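Local coordinates for motility protein FimV (PDB 4MBQ) that acts as an inner-membrane hub in twitching motility, activating the adenylate cyclase CyaB to regulate intracellular cyclic AMP, at residues 24-29 / 57-62. Numbering follows the deposited sequence.
Sequences LARAYI and RELLER
In the C-terminal tetratricopeptide-repeat piece of FimV, helix 15-30 meets helix 50-62 across one side of the three-helix bundle: Leu59, on helix 50-62, reaches over to Arg26 and Ile29 on helix 15-30. The backbones stay well apart, with Arg26 CA and Leu59 CA 8.3 Å from each other, so side chains alone bridge the gap, without a hydrogen bond between the two segments. Leu59 splits its two methyls between partners one helical turn apart. Leu59 CD1 rests on the aliphatic part of Arg26, 4.2 Å from Arg26 CG, and the two side chains cross at about a right angle. Leu59 CD2 meets the tip of Ile29, 4.2 Å from Ile29 CD1. With CG anti to the carbonyl carbon (chi1 -64°) and the chain extended as far as NE, Arg26 presents CG to Leu59 CD1 while its guanidinium lies obliquely past that methyl. There the guanidinium is gripped by two salt bridges, NH1 to Asp23 and NH2 to Glu55, the second of which also ties the arginine to helix 50-62. Ile29 packs on Leu63 as well, while Ala25 touches Leu41 of helix 34-47. Modest in area, 147 Å² over both sides, and partly exposed, this contact belongs to the packing of successive antiparallel helices that characterises TPR domains, with helices 15-30 and 50-62 touching beside 34-47.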
loop_
_atom_site.group_PDB
_atom_site.type_symbol
_atom_site.label_atom_id
_atom_site.label_comp_id
_atom_site.label_asym_id
_atom_site.label_seq_id
_atom_site.Cartn_x
_atom_site.Cartn_y
_atom_site.Cartn_z
ATOM N N LEU B 24 -3.545 -4.319 0.332
ATOM C CA LEU B 24 -3.883 -2.902 0.437
ATOM C C LEU B 24 -4.790 -2.650 1.635
ATOM O O LEU B 24 -4.644 -1.647 2.334
ATOM C CB LEU B 24 -4.561 -2.399 -0.841
ATOM C CG LEU B 24 -3.666 -2.126 -2.048
ATOM C CD1 LEU B 24 -4.440 -1.367 -3.115
ATOM C CD2 LEU B 24 -2.421 -1.364 -1.632
ATOM N N ALA B 25 -5.728 -3.563 1.867
ATOM C CA ALA B 25 -6.630 -3.448 3.004
ATOM C C ALA B 25 -5.854 -3.535 4.311
ATOM O O ALA B 25 -6.117 -2.781 5.247
ATOM C CB ALA B 25 -7.707 -4.521 2.946
ATOM N N ARG B 26 -4.900 -4.461 4.367
ATOM C CA ARG B 26 -4.025 -4.596 5.526
ATOM C C ARG B 26 -3.236 -3.311 5.751
ATOM O O ARG B 26 -2.967 -2.926 6.889
ATOM C CB ARG B 26 -3.068 -5.781 5.355
ATOM C CG ARG B 26 -3.760 -7.141 5.292
ATOM C CD ARG B 26 -2.763 -8.282 5.107
ATOM N NE ARG B 26 -3.440 -9.569 4.962
ATOM C CZ ARG B 26 -3.464 -10.287 3.842
ATOM N NH1 ARG B 26 -2.830 -9.857 2.759
ATOM N NH2 ARG B 26 -4.114 -11.443 3.808
ATOM N N ALA B 27 -2.872 -2.648 4.657
ATOM C CA ALA B 27 -2.145 -1.385 4.733
ATOM C C ALA B 27 -3.015 -0.291 5.348
ATOM O O ALA B 27 -2.545 0.491 6.177
ATOM C CB ALA B 27 -1.660 -0.971 3.357
ATOM N N TYR B 28 -4.282 -0.247 4.942
ATOM C CA TYR B 28 -5.229 0.730 5.475
ATOM C C TYR B 28 -5.468 0.525 6.965
ATOM O O TYR B 28 -5.595 1.487 7.723
ATOM C CB TYR B 28 -6.562 0.667 4.720
ATOM C CG TYR B 28 -6.643 1.590 3.525
ATOM C CD1 TYR B 28 -7.128 2.884 3.656
ATOM C CD2 TYR B 28 -6.240 1.168 2.265
ATOM C CE1 TYR B 28 -7.206 3.733 2.567
ATOM C CE2 TYR B 28 -6.313 2.011 1.171
ATOM C CZ TYR B 28 -6.798 3.290 1.327
ATOM O OH TYR B 28 -6.872 4.128 0.239
ATOM N N ILE B 29 -5.535 -0.735 7.379
ATOM C CA ILE B 29 -5.739 -1.068 8.781
ATOM C C ILE B 29 -4.555 -0.593 9.619
ATOM O O ILE B 29 -4.732 0.006 10.678
ATOM C CB ILE B 29 -5.946 -2.581 8.971
ATOM C CG1 ILE B 29 -7.225 -3.030 8.261
ATOM C CG2 ILE B 29 -6.021 -2.931 10.448
ATOM C CD1 ILE B 29 -7.487 -4.515 8.358
ATOM N N ARG B 57 -13.513 -11.565 5.149
ATOM C CA ARG B 57 -14.490 -11.682 6.222
ATOM C C ARG B 57 -13.811 -11.619 7.585
ATOM O O ARG B 57 -14.294 -10.946 8.496
ATOM C CB ARG B 57 -15.288 -12.981 6.083
ATOM C CG ARG B 57 -16.105 -13.061 4.801
ATOM C CD ARG B 57 -16.851 -14.380 4.685
ATOM N NE ARG B 57 -17.650 -14.439 3.464
ATOM C CZ ARG B 57 -17.531 -15.381 2.534
ATOM N NH1 ARG B 57 -16.649 -16.359 2.686
ATOM N NH2 ARG B 57 -18.301 -15.347 1.455
ATOM N N GLU B 58 -12.689 -12.321 7.714
ATOM C CA GLU B 58 -11.928 -12.332 8.960
ATOM C C GLU B 58 -11.447 -10.928 9.306
ATOM O O GLU B 58 -11.561 -10.487 10.449
ATOM C CB GLU B 58 -10.734 -13.286 8.856
ATOM N N LEU B 59 -10.913 -10.229 8.310
ATOM C CA LEU B 59 -10.431 -8.865 8.509
ATOM C C LEU B 59 -11.563 -7.916 8.894
ATOM O O LEU B 59 -11.401 -7.075 9.782
ATOM C CB LEU B 59 -9.715 -8.357 7.257
ATOM C CG LEU B 59 -8.339 -8.974 7.003
ATOM C CD1 LEU B 59 -7.723 -8.436 5.718
ATOM C CD2 LEU B 59 -7.421 -8.720 8.190
ATOM N N LEU B 60 -12.708 -8.063 8.233
ATOM C CA LEU B 60 -13.868 -7.220 8.514
ATOM C C LEU B 60 -14.386 -7.413 9.934
ATOM O O LEU B 60 -14.725 -6.448 10.621
ATOM C CB LEU B 60 -14.990 -7.485 7.506
ATOM C CG LEU B 60 -14.784 -6.898 6.109
ATOM C CD1 LEU B 60 -15.702 -7.572 5.102
ATOM C CD2 LEU B 60 -15.021 -5.396 6.138
ATOM N N GLU B 61 -14.449 -8.665 10.375
ATOM C CA GLU B 61 -14.964 -8.969 11.701
ATOM C C GLU B 61 -14.009 -8.489 12.788
ATOM O O GLU B 61 -14.443 -8.109 13.875
ATOM C CB GLU B 61 -15.264 -10.464 11.835
ATOM C CG GLU B 61 -16.508 -10.897 11.047
ATOM C CD GLU B 61 -16.742 -12.395 11.078
ATOM O OE1 GLU B 61 -15.974 -13.103 11.756
ATOM O OE2 GLU B 61 -17.693 -12.868 10.417
ATOM N N ARG B 62 -12.716 -8.493 12.485
ATOM C CA ARG B 62 -11.719 -7.964 13.411
ATOM C C ARG B 62 -11.850 -6.450 13.534
ATOM O O ARG B 62 -11.636 -5.887 14.606
ATOM C CB ARG B 62 -10.304 -8.332 12.962
ATOM C CG ARG B 62 -9.936 -9.791 13.181
#